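Local coordinates for protein CRISPR-associated endonuclease Cas9 (Campylobacter jejuni subsp. jejuni serotype O:2, PDB 5X2H) that cleaves both strands of invading DNA that matches its guide RNA, the natural enzyme using a RuvC-like and an HNH nuclease domain, at residues G658-K667 against G721-M729. Numbering follows the deposited sequence.
Sequences GVLKALELGK and GEIKDWILM
Residues 722-726, in extended conformation, run beside the last two turns of helix 655-665, with CA separations of 6.2 Å between Gly-658 and Ile-723 and 7.7 Å between Leu-665 and Trp-726. Ile-723 is the most deeply covered residue of the loop: its CD1 lies 3.6 Å from Ala-662 CB and also meets Gly-658 O and the bent chain of Lys-667. A chi1 of -57° puts Ile-723 CG1 beside the backbone N and CG2 beside the carbonyl carbon, and CG2 meets Leu-665 CD1. That leucine also packs on the indole of Trp-726: its CD1 sits 3.8 Å from the centroid of the five-membered ring and 8° off the normal, a CH-pi contact over the face, while CD2 rests against Trp-726 CG at 3.7 Å. Lys-667 reaches the six-membered ring obliquely, CG to Trp-726 CZ2 3.8 Å, and its NZ goes on to a salt bridge with a phosphate of the bound DNA. The extended side chain of Lys-661 carries NZ to two acceptors, Ile-723 O at 2.9 Å (C=O...N angle 152°) and Asp-725 OD1 in a salt bridge whose modelled separation of 2.4 Å is doubtfully short, so one ammonium ties a backbone carbonyl and a side chain of the same loop. Tyr-653 of helix 650-653 also touches Ala-662, Lys-667 and Ile-723. This is packing of a helix of the Cas9 wedge domain against a downstream loop, apolar contacts joined by Lys-661 NZ bridging to Ile-723 O and Asp-725, next to the bound DNA.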
loop_
_atom_site.group_PDB
_atom_site.type_symbol
_atom_site.label_atom_id
_atom_site.label_comp_id
_atom_site.label_asym_id
_atom_site.label_seq_id
_atom_site.Cartn_x
_atom_site.Cartn_y
_atom_site.Cartn_z
ATOM N N GLY A 658 25.353 -20.697 -24.183
ATOM C CA GLY A 658 25.511 -19.555 -23.303
ATOM C C GLY A 658 24.311 -19.329 -22.410
ATOM O O GLY A 658 24.461 -18.883 -21.266
ATOM N N VAL A 659 23.108 -19.629 -22.908
ATOM C CA VAL A 659 21.910 -19.463 -22.092
ATOM C C VAL A 659 21.930 -20.432 -20.919
ATOM O O VAL A 659 21.656 -20.053 -19.774
ATOM C CB VAL A 659 20.647 -19.642 -22.953
ATOM C CG1 VAL A 659 19.416 -19.783 -22.067
ATOM C CG2 VAL A 659 20.489 -18.468 -23.908
ATOM N N LEU A 660 22.261 -21.698 -21.185
ATOM C CA LEU A 660 22.352 -22.679 -20.110
ATOM C C LEU A 660 23.423 -22.295 -19.101
ATOM O O LEU A 660 23.263 -22.537 -17.898
ATOM C CB LEU A 660 22.638 -24.064 -20.690
ATOM C CG LEU A 660 21.545 -24.653 -21.584
ATOM C CD1 LEU A 660 22.075 -25.850 -22.350
ATOM C CD2 LEU A 660 20.325 -25.039 -20.755
ATOM N N LYS A 661 24.513 -21.687 -19.568
ATOM C CA LYS A 661 25.556 -21.240 -18.655
ATOM C C LYS A 661 25.087 -20.050 -17.830
ATOM O O LYS A 661 25.331 -19.992 -16.618
ATOM C CB LYS A 661 26.814 -20.893 -19.444
ATOM C CG LYS A 661 28.029 -20.614 -18.591
ATOM C CD LYS A 661 29.277 -20.632 -19.444
ATOM C CE LYS A 661 30.517 -20.511 -18.591
ATOM N NZ LYS A 661 31.753 -20.761 -19.390
ATOM N N ALA A 662 24.412 -19.092 -18.470
ATOM C CA ALA A 662 23.848 -17.964 -17.738
ATOM C C ALA A 662 22.848 -18.435 -16.691
ATOM O O ALA A 662 22.787 -17.879 -15.588
ATOM C CB ALA A 662 23.188 -16.989 -18.708
ATOM N N LEU A 663 22.057 -19.458 -17.016
ATOM C CA LEU A 663 21.131 -20.009 -16.033
ATOM C C LEU A 663 21.883 -20.629 -14.863
ATOM O O LEU A 663 21.474 -20.480 -13.707
ATOM C CB LEU A 663 20.214 -21.040 -16.690
ATOM C CG LEU A 663 19.116 -20.466 -17.585
ATOM C CD1 LEU A 663 18.396 -21.574 -18.347
ATOM C CD2 LEU A 663 18.135 -19.657 -16.745
ATOM N N GLU A 664 22.993 -21.314 -15.141
ATOM C CA GLU A 664 23.751 -21.947 -14.072
ATOM C C GLU A 664 24.440 -20.928 -13.173
ATOM O O GLU A 664 24.726 -21.237 -12.012
ATOM C CB GLU A 664 24.788 -22.911 -14.653
ATOM C CG GLU A 664 25.066 -24.097 -13.745
ATOM C CD GLU A 664 26.431 -24.715 -13.972
ATOM O OE1 GLU A 664 26.841 -24.869 -15.143
ATOM O OE2 GLU A 664 27.096 -25.045 -12.965
ATOM N N LEU A 665 24.705 -19.723 -13.679
ATOM C CA LEU A 665 25.383 -18.690 -12.910
ATOM C C LEU A 665 24.430 -17.710 -12.241
ATOM O O LEU A 665 24.869 -16.931 -11.387
ATOM C CB LEU A 665 26.353 -17.915 -13.810
ATOM C CG LEU A 665 27.578 -18.687 -14.298
ATOM C CD1 LEU A 665 28.288 -17.924 -15.402
ATOM C CD2 LEU A 665 28.524 -18.958 -13.144
ATOM N N GLY A 666 23.152 -17.723 -12.604
ATOM C CA GLY A 666 22.200 -16.791 -12.041
ATOM C C GLY A 666 22.084 -15.473 -12.771
ATOM O O GLY A 666 21.428 -14.559 -12.257
ATOM N N LYS A 667 22.709 -15.338 -13.945
ATOM C CA LYS A 667 22.564 -14.113 -14.726
ATOM C C LYS A 667 21.148 -13.965 -15.264
ATOM O O LYS A 667 20.703 -12.846 -15.541
ATOM C CB LYS A 667 23.577 -14.100 -15.873
ATOM C CG LYS A 667 25.029 -14.098 -15.417
ATOM C CD LYS A 667 25.979 -14.299 -16.586
ATOM C CE LYS A 667 25.810 -13.212 -17.634
ATOM N NZ LYS A 667 26.166 -11.871 -17.104
ATOM N N GLY A 721 30.810 -12.012 -27.147
ATOM C CA GLY A 721 29.577 -12.757 -27.306
ATOM C C GLY A 721 29.526 -14.113 -26.633
ATOM O O GLY A 721 28.952 -15.056 -27.186
ATOM N N GLU A 722 30.101 -14.229 -25.438
ATOM C CA GLU A 722 30.068 -15.482 -24.697
ATOM C C GLU A 722 30.172 -15.176 -23.206
ATOM O O GLU A 722 30.287 -14.018 -22.797
ATOM C CB GLU A 722 31.178 -16.423 -25.177
ATOM C CG GLU A 722 32.561 -15.808 -25.174
ATOM C CD GLU A 722 33.538 -16.584 -26.035
ATOM O OE1 GLU A 722 33.403 -16.541 -27.278
ATOM O OE2 GLU A 722 34.434 -17.245 -25.470
ATOM N N ILE A 723 30.120 -16.226 -22.390
ATOM C CA ILE A 723 30.145 -16.098 -20.936
ATOM C C ILE A 723 31.338 -16.881 -20.410
ATOM O O ILE A 723 31.372 -18.115 -20.502
ATOM C CB ILE A 723 28.844 -16.589 -20.288
ATOM C CG1 ILE A 723 27.642 -15.837 -20.866
ATOM C CG2 ILE A 723 28.903 -16.415 -18.773
ATOM C CD1 ILE A 723 26.330 -16.228 -20.236
ATOM N N LYS A 724 32.313 -16.168 -19.851
ATOM C CA LYS A 724 33.465 -16.810 -19.238
ATOM C C LYS A 724 33.071 -17.436 -17.903
ATOM O O LYS A 724 32.160 -16.962 -17.220
ATOM C CB LYS A 724 34.586 -15.787 -19.040
ATOM C CG LYS A 724 35.955 -16.372 -18.722
ATOM C CD LYS A 724 36.990 -15.264 -18.559
ATOM C CE LYS A 724 38.368 -15.814 -18.236
ATOM N NZ LYS A 724 38.946 -16.563 -19.381
ATOM N N ASP A 725 33.754 -18.524 -17.544
ATOM C CA ASP A 725 33.528 -19.164 -16.252
ATOM C C ASP A 725 33.688 -18.159 -15.120
ATOM O O ASP A 725 34.619 -17.348 -15.115
ATOM C CB ASP A 725 34.516 -20.316 -16.039
ATOM C CG ASP A 725 34.209 -21.528 -16.892
ATOM O OD1 ASP A 725 33.188 -21.520 -17.605
ATOM O OD2 ASP A 725 34.997 -22.498 -16.847
ATOM N N TRP A 726 32.775 -18.210 -14.155
ATOM C CA TRP A 726 32.969 -17.428 -12.946
ATOM C C TRP A 726 33.925 -18.158 -12.008
ATOM O O TRP A 726 34.226 -19.341 -12.185
ATOM C CB TRP A 726 31.633 -17.138 -12.261
ATOM C CG TRP A 726 30.834 -16.083 -12.971
ATOM C CD1 TRP A 726 31.061 -15.587 -14.226
ATOM C CD2 TRP A 726 29.687 -15.387 -12.469
ATOM N NE1 TRP A 726 30.122 -14.631 -14.536
ATOM C CE2 TRP A 726 29.268 -14.491 -13.474
ATOM C CE3 TRP A 726 28.971 -15.438 -11.269
ATOM C CZ2 TRP A 726 28.168 -13.651 -13.314
ATOM C CZ3 TRP A 726 27.879 -14.605 -11.113
ATOM C CH2 TRP A 726 27.488 -13.724 -12.129
ATOM N N ILE A 727 34.416 -17.435 -11.007
ATOM C CA ILE A 727 35.533 -17.892 -10.186
ATOM C C ILE A 727 35.001 -18.408 -8.856
ATOM O O ILE A 727 34.391 -17.658 -8.085
ATOM C CB ILE A 727 36.559 -16.770 -9.975
ATOM C CG1 ILE A 727 37.047 -16.254 -11.332
ATOM C CG2 ILE A 727 37.723 -17.273 -9.135
ATOM C CD1 ILE A 727 37.731 -14.912 -11.262
ATOM N N LEU A 728 35.251 -19.686 -8.581
ATOM C CA LEU A 728 34.842 -20.284 -7.319
ATOM C C LEU A 728 35.636 -19.686 -6.166
ATOM O O LEU A 728 36.870 -19.643 -6.205
ATOM C CB LEU A 728 35.041 -21.798 -7.362
ATOM C CG LEU A 728 34.556 -22.549 -6.120
ATOM C CD1 LEU A 728 33.071 -22.308 -5.907
ATOM C CD2 LEU A 728 34.850 -24.035 -6.239
ATOM N N MET A 729 34.926 -19.230 -5.131
ATOM C CA MET A 729 35.564 -18.636 -3.956
ATOM C C MET A 729 35.917 -19.754 -2.980
ATOM O O MET A 729 35.194 -20.049 -2.027
ATOM C CB MET A 729 34.656 -17.589 -3.323
ATOM C CG MET A 729 34.359 -16.385 -4.213
ATOM S SD MET A 729 35.772 -15.283 -4.470
ATOM C CE MET A 729 36.520 -15.950 -5.957
#